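Local coordinates for protein uracil-dna glycosylase (Deinococcus radiodurans, PDB 4UQM) that belongs to the uracil-DNA glycosylase superfamily of DNA-binding proteins, built around a central parallel beta sheet, at residues V75-L80 / Q136-L141; R177-L182 / N198-E203. The protein carries 1 engineered substitution. All coordinates share one frame; numbering follows the deposited sequence.

Interaction 1: residues V75-L80 / Q136-L141; sequences VKVLIL and QGVLLL
Gly137 O takes two backbone donors at once: Lys76 N at 2.9 Å, lying in the carbonyl plane on a lone pair, and Val77 N at 3.2 Å, which comes in from above that plane. From there the bonding settles into the alternation of a parallel pair. Leu139 N gives to Val77 O (2.8 Å), Ile79 N to Leu139 O, and Leu141 N to Ile79 O, the last two nearly along the C=O axes. Gly137, at positive phi, is the C-prime residue of the Schellman motif ending helix 131-134, so the chain turns straight from that helix into its strand. On one face Ile79, CG1 anti to its carbonyl carbon, brings CD1 over to Val138 CG1 (3.8 Å) and to Leu140 CD2 (4.0 Å). The other face has leucines running side by side: Leu78 CD1 meets Leu139 CD2 at 3.9 Å, and Leu80 CD1 sits 3.7 Å from Leu141 CB. Lys76 runs extended past Gln136 O to a hydrogen bond with Gly234 O. Helix 160-172 packs on Leu78 and Leu141, helix 220-230 on Val77, while strand 179-183 takes the far edge of 77-81.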
ATOM      1  N   VAL A  75      -0.945   2.649  12.409  1.00 19.12           N
ATOM      2  CA  VAL A  75      -0.312   3.213  11.213  1.00 18.53           C
ATOM      3  C   VAL A  75       0.623   4.368  11.587  1.00 19.97           C
ATOM      4  O   VAL A  75       0.197   5.329  12.190  1.00 21.99           O
ATOM      5  CB  VAL A  75      -1.362   3.716  10.189  1.00 19.13           C
ATOM      6  CG1 VAL A  75      -0.704   4.329   8.974  1.00 18.65           C
ATOM      7  CG2 VAL A  75      -2.282   2.593   9.755  1.00 18.54           C
ATOM      8  N   LYS A  76       1.885   4.252  11.204  1.00 19.14           N
ATOM      9  CA  LYS A  76       2.784   5.354  11.241  1.00 20.30           C
ATOM     10  C   LYS A  76       3.349   5.760   9.897  1.00 18.46           C
ATOM     11  O   LYS A  76       3.786   6.917   9.752  1.00 18.54           O
ATOM     12  CB  LYS A  76       3.854   5.152  12.291  1.00 23.96           C
ATOM     13  CG  LYS A  76       4.811   4.074  12.070  1.00 24.04           C
ATOM     14  CD  LYS A  76       5.708   3.987  13.345  1.00 29.25           C
ATOM     15  CE  LYS A  76       6.981   3.227  13.132  1.00 29.52           C
ATOM     16  NZ  LYS A  76       7.641   3.197  14.463  1.00 31.80           N
ATOM     17  N   VAL A  77       3.333   4.832   8.937  1.00 17.26           N
ATOM     18  CA  VAL A  77       3.761   5.132   7.561  1.00 18.06           C
ATOM     19  C   VAL A  77       2.740   4.523   6.637  1.00 17.77           C
ATOM     20  O   VAL A  77       2.285   3.389   6.882  1.00 17.25           O
ATOM     21  CB  VAL A  77       5.150   4.528   7.247  1.00 17.69           C
ATOM     22  CG1 VAL A  77       5.553   4.798   5.787  1.00 17.71           C
ATOM     23  CG2 VAL A  77       6.211   5.057   8.222  1.00 17.88           C
ATOM     24  N   LEU A  78       2.282   5.289   5.653  1.00 16.11           N
ATOM     25  CA  LEU A  78       1.373   4.764   4.670  1.00 15.78           C
ATOM     26  C   LEU A  78       2.078   4.831   3.326  1.00 16.31           C
ATOM     27  O   LEU A  78       2.378   5.884   2.862  1.00 16.62           O
ATOM     28  CB  LEU A  78       0.050   5.557   4.663  1.00 15.79           C
ATOM     29  CG  LEU A  78      -1.081   4.986   3.798  1.00 16.59           C
ATOM     30  CD1 LEU A  78      -2.412   5.545   4.234  1.00 17.95           C
ATOM     31  CD2 LEU A  78      -0.850   5.277   2.305  1.00 17.67           C
ATOM     32  N   ILE A  79       2.376   3.668   2.763  1.00 14.93           N
ATOM     33  CA  ILE A  79       2.952   3.531   1.434  1.00 15.06           C
ATOM     34  C   ILE A  79       1.811   3.334   0.459  1.00 15.24           C
ATOM     35  O   ILE A  79       0.989   2.453   0.656  1.00 15.71           O
ATOM     36  CB  ILE A  79       4.003   2.396   1.314  1.00 16.36           C
ATOM     37  CG1 ILE A  79       5.237   2.819   2.095  1.00 16.07           C
ATOM     38  CG2 ILE A  79       4.347   2.013  -0.117  1.00 18.82           C
ATOM     39  CD1 ILE A  79       6.316   1.785   2.175  1.00 16.54           C
ATOM     40  N   LEU A  80       1.748   4.145  -0.596  1.00 15.52           N
ATOM     41  CA  LEU A  80       0.687   4.035  -1.576  1.00 15.35           C
ATOM     42  C   LEU A  80       1.266   3.884  -2.976  1.00 14.72           C
ATOM     43  O   LEU A  80       1.926   4.794  -3.478  1.00 16.35           O
ATOM     44  CB  LEU A  80      -0.217   5.263  -1.520  1.00 16.00           C
ATOM     45  CG  LEU A  80      -1.533   5.193  -2.298  1.00 15.97           C
ATOM     46  CD1 LEU A  80      -2.423   4.104  -1.772  1.00 15.63           C
ATOM     47  CD2 LEU A  80      -2.271   6.478  -2.368  1.00 16.82           C
ATOM     48  N   GLN A 136       5.212  -3.405  11.826  1.00 17.47           N
ATOM     49  CA  GLN A 136       5.758  -2.188  12.476  1.00 19.07           C
ATOM     50  C   GLN A 136       4.953  -0.949  12.222  1.00 20.30           C
ATOM     51  O   GLN A 136       5.411   0.123  12.530  1.00 23.74           O
ATOM     52  CB  GLN A 136       7.160  -1.942  11.975  1.00 19.89           C
ATOM     53  CG  GLN A 136       8.175  -2.973  12.351  1.00 20.75           C
ATOM     54  CD  GLN A 136       9.482  -2.517  11.683  1.00 21.48           C
ATOM     55  OE1 GLN A 136      10.040  -1.499  12.133  1.00 21.63           O
ATOM     56  NE2 GLN A 136       9.973  -3.215  10.672  1.00 19.70           N
ATOM     57  N   GLY A 137       3.778  -1.024  11.607  1.00 17.22           N
ATOM     58  CA  GLY A 137       2.982   0.180  11.384  1.00 17.98           C
ATOM     59  C   GLY A 137       3.106   0.739  10.002  1.00 17.37           C
ATOM     60  O   GLY A 137       2.636   1.864   9.807  1.00 17.46           O
ATOM     61  N   VAL A 138       3.631  -0.016   9.054  1.00 16.04           N
ATOM     62  CA  VAL A 138       3.713   0.444   7.661  1.00 15.54           C
ATOM     63  C   VAL A 138       2.550  -0.155   6.882  1.00 15.39           C
ATOM     64  O   VAL A 138       2.512  -1.375   6.649  1.00 16.00           O
ATOM     65  CB  VAL A 138       5.025   0.018   7.009  1.00 15.60           C
ATOM     66  CG1 VAL A 138       5.092   0.555   5.571  1.00 15.78           C
ATOM     67  CG2 VAL A 138       6.238   0.533   7.814  1.00 17.08           C
ATOM     68  N   LEU A 139       1.580   0.683   6.511  1.00 15.39           N
ATOM     69  CA  LEU A 139       0.425   0.250   5.772  1.00 15.11           C
ATOM     70  C   LEU A 139       0.810   0.202   4.298  1.00 14.69           C
ATOM     71  O   LEU A 139       1.129   1.227   3.716  1.00 15.26           O
ATOM     72  CB  LEU A 139      -0.747   1.204   6.026  1.00 17.05           C
ATOM     73  CG  LEU A 139      -2.067   0.856   5.343  1.00 16.86           C
ATOM     74  CD1 LEU A 139      -2.696  -0.397   5.906  1.00 17.06           C
ATOM     75  CD2 LEU A 139      -3.061   1.992   5.597  1.00 19.10           C
ATOM     76  N   LEU A 140       0.766  -0.995   3.733  1.00 14.69           N
ATOM     77  CA  LEU A 140       1.200  -1.224   2.360  1.00 14.44           C
ATOM     78  C   LEU A 140       0.011  -1.235   1.403  1.00 14.45           C
ATOM     79  O   LEU A 140      -0.556  -2.277   1.089  1.00 13.91           O
ATOM     80  CB  LEU A 140       2.030  -2.520   2.323  1.00 15.43           C
ATOM     81  CG  LEU A 140       3.349  -2.462   3.117  1.00 16.63           C
ATOM     82  CD1 LEU A 140       3.882  -3.860   3.289  1.00 17.68           C
ATOM     83  CD2 LEU A 140       4.324  -1.648   2.328  1.00 17.89           C
ATOM     84  N   LEU A 141      -0.350  -0.055   0.962  1.00 14.67           N
ATOM     85  CA  LEU A 141      -1.587   0.188   0.205  1.00 14.29           C
ATOM     86  C   LEU A 141      -1.276   0.404  -1.276  1.00 14.20           C
ATOM     87  O   LEU A 141      -0.188   0.772  -1.645  1.00 14.37           O
ATOM     88  CB  LEU A 141      -2.339   1.391   0.786  1.00 16.05           C
ATOM     89  CG  LEU A 141      -3.862   1.497   0.651  1.00 17.47           C
ATOM     90  CD1 LEU A 141      -4.549   0.286   1.291  1.00 19.02           C
ATOM     91  CD2 LEU A 141      -4.383   2.822   1.234  1.00 19.47           C
TER

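Interaction 2: residues R177-L182 / N198-E203; sequences RVVFIL and NHVVIE
Arg177 lays its side chain along the residues that lead into strand 200-204. CB and CG, the latter anti to the backbone N, both pass close to Asn198 O, with CG 3.2 Å from it. At CD the chain bends (chi3 -72°), and this swings NE round to the same oxygen: Arg177 NE to Asn198 O is 2.7 Å, with the acceptor almost exactly in the guanidinium plane. CZ then comes under Val200 CG2, whose methyl lies 3.5 Å from it over the centre of one guanidinium face. At the tip NH2 gives a hydrogen bond to a water that in turn donates to His199 O, while NH1 reaches Ala227 O in the last turn of helix 220-230. Bonds at NE, NH1 and NH2 thus hold the group on three sides, the one from NE lying in its plane.

The strands that follow, 179-183 and 200-204, close a beta-alpha-beta unit through helix 185-188, and strand 200-204 is the outermost on this side of the parallel sheet. Three of the backbone bonds are short and nearly straight, as in Ile202 N to Phe180 O at 2.8 Å.

Just ahead of them His199 uses its ring in place of a backbone acceptor: Val178 N donates to His199 ND1 at 3.1 Å, from 28° out of the ring plane. The other ring nitrogen, NE2, is held by Asn172 O. Phe180 turns its edge to the face of this imidazole in a T-shaped pair, CE1 3.9 Å from His199 CG and the planes at 67°.

On the opposite face Val179 CG1 meets Ile202 CD1 at 3.7 Å, under helix 220-230. Back on the face of Phe180, Leu182 CD1 rests on Val201 CG1, and Glu203 sends its carboxylate to salt bridges with Lys191 and Arg188.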
ATOM      1  N   ARG A 177       1.732  12.079  14.122  1.00 25.77           N
ATOM      2  CA  ARG A 177       2.358  12.073  12.814  1.00 23.85           C
ATOM      3  C   ARG A 177       2.297  10.729  12.084  1.00 22.80           C
ATOM      4  O   ARG A 177       2.710   9.670  12.580  1.00 23.09           O
ATOM      5  CB  ARG A 177       3.840  12.467  12.921  1.00 25.12           C
ATOM      6  CG  ARG A 177       4.577  12.362  11.592  1.00 24.88           C
ATOM      7  CD  ARG A 177       5.829  13.179  11.583  1.00 24.15           C
ATOM      8  NE  ARG A 177       5.576  14.636  11.513  1.00 25.01           N
ATOM      9  CZ  ARG A 177       6.533  15.542  11.407  1.00 26.01           C
ATOM     10  NH1 ARG A 177       7.821  15.195  11.537  1.00 27.25           N
ATOM     11  NH2 ARG A 177       6.225  16.827  11.264  1.00 28.03           N
ATOM     12  N   VAL A 178       1.843  10.793  10.852  1.00 21.95           N
ATOM     13  CA  VAL A 178       1.954   9.741   9.874  1.00 21.22           C
ATOM     14  C   VAL A 178       2.732  10.280   8.684  1.00 20.23           C
ATOM     15  O   VAL A 178       2.512  11.427   8.216  1.00 20.73           O
ATOM     16  CB  VAL A 178       0.562   9.250   9.436  1.00 20.01           C
ATOM     17  CG1 VAL A 178       0.677   8.253   8.348  1.00 19.24           C
ATOM     18  CG2 VAL A 178      -0.154   8.642  10.636  1.00 20.83           C
ATOM     19  N   VAL A 179       3.641   9.464   8.186  1.00 18.23           N
ATOM     20  CA  VAL A 179       4.323   9.751   6.927  1.00 18.27           C
ATOM     21  C   VAL A 179       3.635   9.024   5.803  1.00 18.38           C
ATOM     22  O   VAL A 179       3.536   7.782   5.811  1.00 18.16           O
ATOM     23  CB  VAL A 179       5.817   9.380   7.022  1.00 18.35           C
ATOM     24  CG1 VAL A 179       6.546   9.687   5.705  1.00 19.50           C
ATOM     25  CG2 VAL A 179       6.534  10.010   8.228  1.00 19.74           C
ATOM     26  N   PHE A 180       3.177   9.764   4.820  1.00 17.81           N
ATOM     27  CA  PHE A 180       2.572   9.232   3.628  1.00 17.86           C
ATOM     28  C   PHE A 180       3.572   9.257   2.501  1.00 17.23           C
ATOM     29  O   PHE A 180       4.066  10.342   2.141  1.00 18.93           O
ATOM     30  CB  PHE A 180       1.360  10.088   3.223  1.00 17.24           C
ATOM     31  CG  PHE A 180       0.217  10.120   4.235  1.00 17.92           C
ATOM     32  CD1 PHE A 180       0.279  10.893   5.390  1.00 20.44           C
ATOM     33  CD2 PHE A 180      -0.937   9.389   3.996  1.00 18.29           C
ATOM     34  CE1 PHE A 180      -0.801  10.963   6.249  1.00 19.56           C
ATOM     35  CE2 PHE A 180      -2.034   9.422   4.879  1.00 18.86           C
ATOM     36  CZ  PHE A 180      -1.946  10.207   6.013  1.00 19.88           C
ATOM     37  N   ILE A 181       3.836   8.092   1.932  1.00 15.75           N
ATOM     38  CA  ILE A 181       4.748   7.931   0.789  1.00 16.23           C
ATOM     39  C   ILE A 181       3.907   7.575  -0.431  1.00 16.25           C
ATOM     40  O   ILE A 181       3.313   6.521  -0.499  1.00 15.87           O
ATOM     41  CB  ILE A 181       5.810   6.809   1.042  1.00 16.99           C
ATOM     42  CG1 ILE A 181       6.597   7.091   2.334  1.00 16.99           C
ATOM     43  CG2 ILE A 181       6.707   6.610  -0.176  1.00 17.62           C
ATOM     44  CD1 ILE A 181       7.500   5.908   2.696  1.00 17.79           C
ATOM     45  N   LEU A 182       3.870   8.516  -1.399  1.00 16.78           N
ATOM     46  CA  LEU A 182       2.991   8.393  -2.579  1.00 16.13           C
ATOM     47  C   LEU A 182       3.895   8.069  -3.746  1.00 16.01           C
ATOM     48  O   LEU A 182       4.673   8.935  -4.216  1.00 17.22           O
ATOM     49  CB  LEU A 182       2.218   9.699  -2.776  1.00 16.89           C
ATOM     50  CG  LEU A 182       1.456  10.189  -1.521  1.00 17.14           C
ATOM     51  CD1 LEU A 182       0.698  11.482  -1.862  1.00 18.94           C
ATOM     52  CD2 LEU A 182       0.516   9.121  -0.976  1.00 17.74           C
ATOM     53  N   ASN A 198       0.291  17.595  11.541  1.00 26.92           N
ATOM     54  CA  ASN A 198       1.448  16.798  11.934  1.00 27.48           C
ATOM     55  C   ASN A 198       1.925  15.797  10.948  1.00 26.60           C
ATOM     56  O   ASN A 198       2.924  15.110  11.204  1.00 26.47           O
ATOM     57  CB  ASN A 198       1.174  16.081  13.240  1.00 29.43           C
ATOM     58  CG  ASN A 198       1.025  17.038  14.383  1.00 29.82           C
ATOM     59  OD1 ASN A 198       1.750  18.056  14.495  1.00 36.61           O
ATOM     60  ND2 ASN A 198       0.070  16.736  15.255  1.00 34.06           N
ATOM     61  N   HIS A 199       1.259  15.693   9.808  1.00 25.09           N
ATOM     62  CA  HIS A 199       1.621  14.665   8.851  1.00 23.28           C
ATOM     63  C   HIS A 199       2.691  15.149   7.863  1.00 22.41           C
ATOM     64  O   HIS A 199       2.918  16.332   7.744  1.00 23.42           O
ATOM     65  CB  HIS A 199       0.382  14.155   8.125  1.00 23.29           C
ATOM     66  CG  HIS A 199      -0.642  13.592   9.059  1.00 23.27           C
ATOM     67  ND1 HIS A 199      -0.282  12.905  10.193  1.00 22.66           N
ATOM     68  CD2 HIS A 199      -1.994  13.623   9.057  1.00 23.18           C
ATOM     69  CE1 HIS A 199      -1.356  12.550  10.861  1.00 23.73           C
ATOM     70  NE2 HIS A 199      -2.410  12.962  10.188  1.00 23.49           N
ATOM     71  N   VAL A 200       3.325  14.202   7.178  1.00 21.64           N
ATOM     72  CA  VAL A 200       4.379  14.463   6.204  1.00 21.12           C
ATOM     73  C   VAL A 200       4.061  13.707   4.962  1.00 20.58           C
ATOM     74  O   VAL A 200       3.695  12.531   5.027  1.00 20.08           O
ATOM     75  CB  VAL A 200       5.762  14.057   6.768  1.00 21.89           C
ATOM     76  CG1 VAL A 200       6.871  14.154   5.724  1.00 23.14           C
ATOM     77  CG2 VAL A 200       6.142  14.900   7.994  1.00 25.31           C
ATOM     78  N   VAL A 201       4.268  14.327   3.809  1.00 20.61           N
ATOM     79  CA  VAL A 201       4.103  13.698   2.522  1.00 20.02           C
ATOM     80  C   VAL A 201       5.436  13.645   1.788  1.00 20.19           C
ATOM     81  O   VAL A 201       6.155  14.648   1.684  1.00 21.23           O
ATOM     82  CB  VAL A 201       3.083  14.420   1.653  1.00 21.37           C
ATOM     83  CG1 VAL A 201       2.918  13.716   0.318  1.00 23.85           C
ATOM     84  CG2 VAL A 201       1.760  14.492   2.404  1.00 22.04           C
ATOM     85  N   ILE A 202       5.751  12.444   1.310  1.00 19.01           N
ATOM     86  CA  ILE A 202       6.879  12.200   0.444  1.00 19.00           C
ATOM     87  C   ILE A 202       6.328  11.646  -0.854  1.00 19.16           C
ATOM     88  O   ILE A 202       5.538  10.699  -0.839  1.00 19.15           O
ATOM     89  CB  ILE A 202       7.847  11.197   1.109  1.00 20.19           C
ATOM     90  CG1 ILE A 202       8.403  11.798   2.372  1.00 21.25           C
ATOM     91  CG2 ILE A 202       8.976  10.828   0.137  1.00 21.28           C
ATOM     92  CD1 ILE A 202       9.078  10.799   3.299  1.00 22.56           C
ATOM     93  N   GLU A 203       6.713  12.223  -1.994  1.00 20.62           N
ATOM     94  CA  GLU A 203       6.140  11.792  -3.250  1.00 20.19           C
ATOM     95  C   GLU A 203       7.222  11.620  -4.282  1.00 19.73           C
ATOM     96  O   GLU A 203       8.196  12.371  -4.320  1.00 22.30           O
ATOM     97  CB  GLU A 203       5.005  12.721  -3.708  1.00 24.09           C
ATOM     98  CG  GLU A 203       5.409  14.078  -4.102  1.00 26.59           C
ATOM     99  CD  GLU A 203       4.196  14.976  -4.353  1.00 28.01           C
ATOM    100  OE1 GLU A 203       3.193  14.542  -4.954  1.00 28.94           O
ATOM    101  OE2 GLU A 203       4.189  16.057  -3.818  1.00 32.98           O
TER
HETATM  102  O   HOH W   1       3.881  17.982   9.851  1.00 26.20           O

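How the interactions relate
Both contacts belong to one four-stranded parallel sheet, ordered 138-142, 77-81, 179-183, 200-204, and each joins an inner strand to an outer one. The inner strands are themselves neighbours: Leu78 N to Val179 O and Ile181 N to Leu78 O, both 2.8 Å, are probable hydrogen bonds, so interactions 1 and 2 lie side by side, centres about 10 Å apart. Helices 160-172 and 220-230 pack on both. Interaction 1 is buried and its side-chain packing is aliphatic. Interaction 2 is only partly buried: ahead of its strands a guanidinium, an imidazole and a bridging water add to the backbone bonding, while a carboxylate on the outer strand turns to charges outside the pair.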